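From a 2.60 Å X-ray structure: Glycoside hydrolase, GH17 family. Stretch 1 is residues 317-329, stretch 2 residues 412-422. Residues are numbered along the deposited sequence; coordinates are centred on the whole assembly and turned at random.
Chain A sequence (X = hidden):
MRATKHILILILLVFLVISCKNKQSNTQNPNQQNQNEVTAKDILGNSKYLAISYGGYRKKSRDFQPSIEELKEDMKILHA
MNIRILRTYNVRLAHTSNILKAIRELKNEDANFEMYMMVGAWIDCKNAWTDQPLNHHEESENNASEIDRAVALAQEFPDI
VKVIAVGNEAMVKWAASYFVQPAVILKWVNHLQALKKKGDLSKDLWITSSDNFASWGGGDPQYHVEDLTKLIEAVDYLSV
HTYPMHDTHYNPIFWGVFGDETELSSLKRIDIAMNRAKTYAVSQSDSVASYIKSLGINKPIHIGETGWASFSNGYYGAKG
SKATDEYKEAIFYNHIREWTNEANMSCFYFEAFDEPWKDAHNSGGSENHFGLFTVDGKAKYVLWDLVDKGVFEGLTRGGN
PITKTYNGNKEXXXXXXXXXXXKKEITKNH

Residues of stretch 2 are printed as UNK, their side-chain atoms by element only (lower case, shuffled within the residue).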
ATOM      1  N   GLY A 317       1.783  -7.157 -17.092  1.00 20.71           N
ATOM      2  CA  GLY A 317       1.014  -6.124 -17.805  1.00 20.51           C
ATOM      3  C   GLY A 317       0.961  -4.765 -17.106  1.00 21.06           C
ATOM      4  O   GLY A 317       1.933  -4.320 -16.482  1.00 20.80           O
ATOM      5  N   ALA A 318      -0.176  -4.095 -17.227  1.00 21.02           N
ATOM      6  CA  ALA A 318      -0.387  -2.764 -16.610  1.00 21.99           C
ATOM      7  C   ALA A 318      -0.165  -2.720 -15.090  1.00 22.39           C
ATOM      8  O   ALA A 318       0.257  -1.718 -14.570  1.00 20.23           O
ATOM      9  CB  ALA A 318      -1.793  -2.243 -16.952  1.00 21.50           C
ATOM     10  N   LYS A 319      -0.448  -3.812 -14.385  1.00 26.60           N
ATOM     11  CA  LYS A 319      -0.304  -3.856 -12.927  1.00 29.64           C
ATOM     12  C   LYS A 319       1.082  -4.303 -12.478  1.00 28.25           C
ATOM     13  O   LYS A 319       1.297  -4.542 -11.291  1.00 27.12           O
ATOM     14  CB  LYS A 319      -1.360  -4.783 -12.302  1.00 35.85           C
ATOM     15  CG  LYS A 319      -2.827  -4.537 -12.735  1.00 40.98           C
ATOM     16  CD  LYS A 319      -3.753  -4.474 -11.524  1.00 47.92           C
ATOM     17  CE  LYS A 319      -4.350  -5.821 -11.147  1.00 49.22           C
ATOM     18  NZ  LYS A 319      -5.553  -5.625 -10.294  1.00 51.58           N
ATOM     19  N   GLY A 320       2.018  -4.422 -13.419  1.00 28.12           N
ATOM     20  CA  GLY A 320       3.388  -4.857 -13.129  1.00 26.45           C
ATOM     21  C   GLY A 320       4.365  -4.282 -14.146  1.00 24.21           C
ATOM     22  O   GLY A 320       4.444  -3.075 -14.306  1.00 23.06           O
ATOM     23  N   SER A 321       5.077  -5.150 -14.856  1.00 23.13           N
ATOM     24  CA  SER A 321       6.262  -4.753 -15.644  1.00 22.32           C
ATOM     25  C   SER A 321       6.000  -4.076 -16.980  1.00 21.97           C
ATOM     26  O   SER A 321       6.943  -3.663 -17.625  1.00 20.99           O
ATOM     27  CB  SER A 321       7.135  -5.968 -15.887  1.00 22.37           C
ATOM     28  OG  SER A 321       6.592  -6.808 -16.897  1.00 22.60           O
ATOM     29  N   LYS A 322       4.737  -3.945 -17.391  1.00 23.16           N
ATOM     30  CA  LYS A 322       4.379  -3.277 -18.673  1.00 24.13           C
ATOM     31  C   LYS A 322       4.953  -3.987 -19.914  1.00 24.01           C
ATOM     32  O   LYS A 322       5.237  -3.347 -20.925  1.00 27.80           O
ATOM     33  CB  LYS A 322       4.812  -1.794 -18.699  1.00 24.11           C
ATOM     34  CG  LYS A 322       4.609  -0.999 -17.428  1.00 25.13           C
ATOM     35  CD  LYS A 322       3.183  -0.585 -17.219  1.00 25.58           C
ATOM     36  CE  LYS A 322       3.202   0.480 -16.138  1.00 26.22           C
ATOM     37  NZ  LYS A 322       1.943   0.563 -15.381  1.00 27.30           N
ATOM     38  N   ALA A 323       5.119  -5.294 -19.832  1.00 22.61           N
ATOM     39  CA  ALA A 323       5.705  -6.062 -20.921  1.00 22.72           C
ATOM     40  C   ALA A 323       4.685  -6.497 -21.968  1.00 21.58           C
ATOM     41  O   ALA A 323       4.947  -6.425 -23.158  1.00 20.36           O
ATOM     42  CB  ALA A 323       6.399  -7.282 -20.351  1.00 22.89           C
ATOM     43  N   THR A 324       3.513  -6.915 -21.525  1.00 21.20           N
ATOM     44  CA  THR A 324       2.577  -7.593 -22.383  1.00 21.57           C
ATOM     45  C   THR A 324       1.643  -6.686 -23.200  1.00 22.36           C
ATOM     46  O   THR A 324       0.876  -5.931 -22.639  1.00 21.48           O
ATOM     47  CB  THR A 324       1.694  -8.528 -21.564  1.00 21.85           C
ATOM     48  OG1 THR A 324       1.046  -7.794 -20.523  1.00 21.47           O
ATOM     49  CG2 THR A 324       2.531  -9.627 -20.966  1.00 21.81           C
ATOM     50  N   ASP A 325       1.738  -6.814 -24.525  1.00 24.40           N
ATOM     51  CA  ASP A 325       0.800  -6.256 -25.512  1.00 25.58           C
ATOM     52  C   ASP A 325       1.216  -6.785 -26.890  1.00 24.03           C
ATOM     53  O   ASP A 325       2.329  -7.305 -27.035  1.00 23.60           O
ATOM     54  CB  ASP A 325       0.768  -4.711 -25.484  1.00 27.69           C
ATOM     55  CG  ASP A 325       2.130  -4.093 -25.760  1.00 30.66           C
ATOM     56  OD1 ASP A 325       2.609  -4.234 -26.910  1.00 30.23           O
ATOM     57  OD2 ASP A 325       2.705  -3.457 -24.831  1.00 35.12           O
ATOM     58  N   GLU A 326       0.373  -6.612 -27.902  1.00 23.38           N
ATOM     59  CA  GLU A 326       0.640  -7.202 -29.211  1.00 23.88           C
ATOM     60  C   GLU A 326       1.814  -6.590 -29.963  1.00 26.62           C
ATOM     61  O   GLU A 326       2.428  -7.260 -30.825  1.00 28.55           O
ATOM     62  CB  GLU A 326      -0.588  -7.144 -30.090  1.00 24.19           C
ATOM     63  CG  GLU A 326      -1.714  -8.033 -29.581  1.00 25.51           C
ATOM     64  CD  GLU A 326      -2.940  -8.067 -30.483  1.00 25.56           C
ATOM     65  OE1 GLU A 326      -2.840  -7.702 -31.680  1.00 28.29           O
ATOM     66  OE2 GLU A 326      -4.010  -8.476 -29.994  1.00 24.67           O
ATOM     67  N   TYR A 327       2.130  -5.332 -29.648  1.00 27.42           N
ATOM     68  CA  TYR A 327       3.229  -4.626 -30.305  1.00 28.14           C
ATOM     69  C   TYR A 327       4.572  -5.160 -29.826  1.00 28.74           C
ATOM     70  O   TYR A 327       5.460  -5.477 -30.622  1.00 29.89           O
ATOM     71  CB  TYR A 327       3.110  -3.114 -30.055  1.00 28.74           C
ATOM     72  CG  TYR A 327       4.132  -2.241 -30.759  1.00 29.60           C
ATOM     73  CD1 TYR A 327       4.288  -2.290 -32.145  1.00 30.44           C
ATOM     74  CD2 TYR A 327       4.893  -1.316 -30.056  1.00 30.32           C
ATOM     75  CE1 TYR A 327       5.200  -1.470 -32.802  1.00 31.35           C
ATOM     76  CE2 TYR A 327       5.801  -0.489 -30.707  1.00 31.16           C
ATOM     77  CZ  TYR A 327       5.945  -0.569 -32.076  1.00 30.91           C
ATOM     78  OH  TYR A 327       6.840   0.246 -32.704  1.00 31.65           O
ATOM     79  N   LYS A 328       4.739  -5.247 -28.517  1.00 28.54           N
ATOM     80  CA  LYS A 328       5.986  -5.763 -27.981  1.00 28.28           C
ATOM     81  C   LYS A 328       6.159  -7.230 -28.328  1.00 26.72           C
ATOM     82  O   LYS A 328       7.285  -7.661 -28.508  1.00 26.33           O
ATOM     83  CB  LYS A 328       6.097  -5.546 -26.473  1.00 27.69           C
ATOM     84  CG  LYS A 328       6.223  -4.092 -26.109  1.00 27.82           C
ATOM     85  CD  LYS A 328       6.725  -3.948 -24.696  1.00 30.68           C
ATOM     86  CE  LYS A 328       5.763  -3.216 -23.776  1.00 31.56           C
ATOM     87  NZ  LYS A 328       5.594  -1.793 -23.812  1.00 34.12           N
ATOM     88  N   GLU A 329       5.057  -7.981 -28.402  1.00 25.41           N
ATOM     89  CA  GLU A 329       5.109  -9.377 -28.843  1.00 26.03           C
ATOM     90  C   GLU A 329       5.669  -9.485 -30.257  1.00 26.25           C
ATOM     91  O   GLU A 329       6.533 -10.333 -30.532  1.00 28.43           O
ATOM     92  CB  GLU A 329       3.727 -10.043 -28.804  1.00 26.00           C
ATOM     93  CG  GLU A 329       3.746 -11.473 -29.316  1.00 26.18           C
ATOM     94  CD  GLU A 329       2.377 -12.062 -29.480  1.00 28.50           C
ATOM     95  OE1 GLU A 329       2.284 -13.196 -29.032  1.00 30.99           O
ATOM     96  OE2 GLU A 329       1.420 -11.443 -30.058  1.00 31.62           O
ATOM     97  N   UNK A 412      -5.221   2.416 -32.596  1.00 29.68           N
ATOM     98  CA  UNK A 412      -6.003   1.827 -31.493  1.00 29.81           C
ATOM     99  C   UNK A 412      -5.163   0.899 -30.618  1.00 29.76           C
ATOM    100  O   UNK A 412      -5.364   0.821 -29.412  1.00 28.58           O
ATOM    101  c   UNK A 412      -7.203   1.078 -32.017  1.00 29.07           C
ATOM    102  N   UNK A 413      -4.206   0.222 -31.237  1.00 29.23           N
ATOM    103  CA  UNK A 413      -3.263  -0.603 -30.502  1.00 28.48           C
ATOM    104  C   UNK A 413      -2.348   0.253 -29.636  1.00 26.78           C
ATOM    105  O   UNK A 413      -2.173   0.005 -28.447  1.00 27.65           O
ATOM    106  c   UNK A 413      -1.738  -3.172 -29.775  1.00 31.64           C
ATOM    107  c   UNK A 413      -1.274  -2.243 -30.894  1.00 30.56           C
ATOM    108  c   UNK A 413      -0.574  -3.004 -32.011  1.00 31.11           C
ATOM    109  c   UNK A 413      -2.443  -1.452 -31.470  1.00 28.86           C
ATOM    110  N   UNK A 414      -1.763   1.259 -30.247  1.00 26.06           N
ATOM    111  CA  UNK A 414      -0.804   2.105 -29.573  1.00 26.73           C
ATOM    112  C   UNK A 414      -1.363   2.779 -28.334  1.00 25.48           C
ATOM    113  O   UNK A 414      -0.635   2.944 -27.350  1.00 23.60           O
ATOM    114  c   UNK A 414       2.951   2.931 -32.634  1.00 29.91           C
ATOM    115  c   UNK A 414       0.950   2.580 -31.357  1.00 27.66           C
ATOM    116  c   UNK A 414       1.893   3.425 -31.885  1.00 28.76           C
ATOM    117  c   UNK A 414      -0.191   3.126 -30.559  1.00 27.36           C
ATOM    118  c   UNK A 414       2.148   0.717 -32.342  1.00 28.70           C
ATOM    119  c   UNK A 414       1.083   1.209 -31.600  1.00 28.25           C
ATOM    120  c   UNK A 414       3.078   1.572 -32.865  1.00 28.62           C
ATOM    121  N   UNK A 415      -2.639   3.154 -28.357  1.00 25.07           N
ATOM    122  CA  UNK A 415      -3.266   3.701 -27.147  1.00 25.94           C
ATOM    123  C   UNK A 415      -3.200   2.732 -25.963  1.00 26.36           C
ATOM    124  O   UNK A 415      -2.962   3.158 -24.822  1.00 27.35           O
ATOM    125  c   UNK A 415      -6.399   5.590 -28.573  1.00 28.34           C
ATOM    126  c   UNK A 415      -4.298   6.619 -27.727  1.00 27.91           C
ATOM    127  c   UNK A 415      -4.705   4.135 -27.413  1.00 26.95           C
ATOM    128  c   UNK A 415      -4.910   5.356 -28.322  1.00 28.06           C
ATOM    129  N   UNK A 416      -3.393   1.439 -26.239  1.00 26.85           N
ATOM    130  CA  UNK A 416      -3.359   0.419 -25.200  1.00 27.24           C
ATOM    131  C   UNK A 416      -1.935   0.071 -24.768  1.00 26.15           C
ATOM    132  O   UNK A 416      -1.756  -0.363 -23.645  1.00 25.47           O
ATOM    133  o   UNK A 416      -5.706  -3.010 -25.693  1.00 32.20           O
ATOM    134  c   UNK A 416      -6.324  -1.974 -25.980  1.00 29.09           C
ATOM    135  c   UNK A 416      -5.493  -0.684 -26.094  1.00 28.17           C
ATOM    136  c   UNK A 416      -4.060  -0.854 -25.628  1.00 27.03           C
ATOM    137  o   UNK A 416      -7.564  -1.997 -26.180  1.00 28.35           O
ATOM    138  N   UNK A 417      -0.939   0.267 -25.625  1.00 25.64           N
ATOM    139  CA  UNK A 417       0.450  -0.048 -25.269  1.00 27.39           C
ATOM    140  C   UNK A 417       1.000   0.964 -24.244  1.00 29.62           C
ATOM    141  O   UNK A 417       0.826   2.157 -24.401  1.00 30.16           O
ATOM    142  c   UNK A 417       1.387  -0.024 -26.518  1.00 26.76           C
ATOM    143  c   UNK A 417       2.829  -0.249 -26.105  1.00 26.45           C
ATOM    144  c   UNK A 417       1.032  -1.073 -27.568  1.00 26.14           C
ATOM    145  N   UNK A 418       1.655   0.452 -23.197  1.00 31.43           N
ATOM    146  CA  UNK A 418       2.368   1.273 -22.234  1.00 31.58           C
ATOM    147  C   UNK A 418       3.865   1.149 -22.451  1.00 29.83           C
ATOM    148  O   UNK A 418       4.326   0.182 -23.033  1.00 29.13           O
ATOM    149  o   UNK A 418      -0.881   0.118 -18.890  1.00 41.41           O
ATOM    150  c   UNK A 418       1.986   0.860 -20.818  1.00 33.97           C
ATOM    151  c   UNK A 418       0.483   0.987 -20.569  1.00 36.82           C
ATOM    152  o   UNK A 418       0.705   1.481 -18.228  1.00 38.17           O
ATOM    153  c   UNK A 418       0.081   0.871 -19.119  1.00 38.09           C
ATOM    154  N   UNK A 419       4.613   2.153 -21.998  1.00 29.83           N
ATOM    155  CA  UNK A 419       6.080   2.111 -22.050  1.00 29.96           C
ATOM    156  C   UNK A 419       6.660   1.313 -20.895  1.00 28.37           C
ATOM    157  O   UNK A 419       6.034   1.181 -19.848  1.00 24.54           O
ATOM    158  c   UNK A 419       5.453   5.201 -23.387  1.00 34.81           C
ATOM    159  c   UNK A 419       7.864   4.848 -23.828  1.00 36.98           C
ATOM    160  c   UNK A 419       6.572   4.181 -23.418  1.00 33.63           C
ATOM    161  c   UNK A 419       6.711   3.508 -22.052  1.00 30.16           C
ATOM    162  N   UNK A 420       7.885   0.793 -21.080  1.00 28.47           N
ATOM    163  CA  UNK A 420       8.535   0.138 -19.953  1.00 27.42           C
ATOM    164  C   UNK A 420       8.770   1.133 -18.811  1.00 27.75           C
ATOM    165  O   UNK A 420       8.837   2.329 -19.047  1.00 26.60           O
ATOM    166  c   UNK A 420       8.663   0.678 -22.331  1.00 27.79           C
ATOM    167  c   UNK A 420       9.855  -0.347 -20.539  1.00 27.57           C
ATOM    168  c   UNK A 420       9.653  -0.386 -22.021  1.00 27.98           C
ATOM    169  N   UNK A 421       8.883   0.636 -17.578  1.00 28.35           N
ATOM    170  CA  UNK A 421       9.097   1.551 -16.486  1.00 28.86           C
ATOM    171  C   UNK A 421      10.462   2.243 -16.587  1.00 30.54           C
ATOM    172  O   UNK A 421      11.442   1.647 -17.035  1.00 28.71           O
ATOM    173  c   UNK A 421       9.022   0.638 -15.249  1.00 28.87           C
ATOM    174  c   UNK A 421       9.005  -0.778 -17.158  1.00 28.55           C
ATOM    175  c   UNK A 421       9.475  -0.691 -15.736  1.00 28.66           C
ATOM    176  N   UNK A 422      10.501   3.502 -16.155  1.00 33.21           N
ATOM    177  CA  UNK A 422      11.727   4.283 -16.067  1.00 34.46           C
ATOM    178  C   UNK A 422      12.602   3.775 -14.901  1.00 33.17           C
ATOM    179  O   UNK A 422      12.094   3.516 -13.826  1.00 27.67           O
ATOM    180  c   UNK A 422      10.778   6.329 -17.182  1.00 34.58           C
ATOM    181  c   UNK A 422      12.626   6.590 -15.481  1.00 39.71           C
ATOM    182  c   UNK A 422      11.387   5.782 -15.891  1.00 37.10           C
TER
HETATM  183  O   HOH W   1       1.844  -2.389 -22.492  1.00 16.70           O

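Position 412 carries a single side-chain carbon, on a helix that began earlier in the chain, and it touches nothing on stretch 1; one carbon makes it Ala412.

Position 413 has four carbons, forked at the second, with CA-to-CB directed toward stretch 1. The fork lies near CB of both Glu326 and Tyr327. This is Leu413, whose CD1 is 4.1 Å from Glu326 CB and CD2 4.2 Å from Tyr327 CB.

At 414 one carbon leads to a ring of six carbons with no oxygen attached. The CA-to-CB bond points sideways, yet the ring comes nearer and directs its edge toward the face of Tyr327. It is Phe414: CZ lies 3.7 Å from Tyr327 CZ, with the ring planes at 57°.

Position 415 again shows four carbons forked at the second, but they are out of reach of stretch 1. It is Leu415.

Position 416 has three carbons, the last bearing two oxygens, and makes no contact here. Such a chain is Glu416, its oxygens bonded elsewhere in the structure.

Position 417 is a single carbon carrying two more, a branch right at CB, set where the chain has left the helix. The fork packs against Tyr327 CB and the carboxylate of Asp325. This is Val417, with CG2 3.8 Å from Tyr327 CB and CG1 3.5 Å from Asp325 OD2.

Position 418 repeats the pattern of three carbons with two terminal oxygens. Here CA-to-CB points toward stretch 1, and an oxygen meets the amine of Lys322. The residue is Glu418: OE2 sits 3.2 Å from Lys322 NZ, a salt bridge whose hydrogen bond is weak, while OE1 approaches Ala318 CB at 3.2 Å.

At 419 four carbons fork at the second, and CA-to-CB points away from stretch 1. The backbone does the touching, its O lying 3.4 Å from Lys322 CB. The residue is Leu419.

Position 420 has three carbons closing a ring onto its own N, which defines Pro420; its CA is 4.4 Å from Lys322 CB.

Position 421 closes the same three-carbon ring; CA-to-CB points sideways, and a ring carbon approaches Ser321 O. It is Pro421, with CD 3.6 Å from that oxygen, Ser321 O.

Position 422, one carbon carrying two, is Val422, exposed and beyond reach.

The contact has two working halves. Leu413, Phe414 and Val417 form an apolar patch around Tyr327. Beyond it, two lysines are used differently. Lys322 NZ donates to Ala318 O at 3.0 Å while pairing with Glu418, so one amine joins the 317-320 turn to the other stretch. Lys328 NZ makes a very short 2.5 Å bond to Glu418 O and a salt bridge to Asp325 OD2 at 3.5 Å. The rule is economy: Asp325 caps its helix through OD1, 2.9 Å from Lys328 N, and its OD2 reaches Glu418 N through a water, while Lys328, paired with Asp325, takes Glu418 O.

Stretch 2 412-422: ALFLEVELPPV
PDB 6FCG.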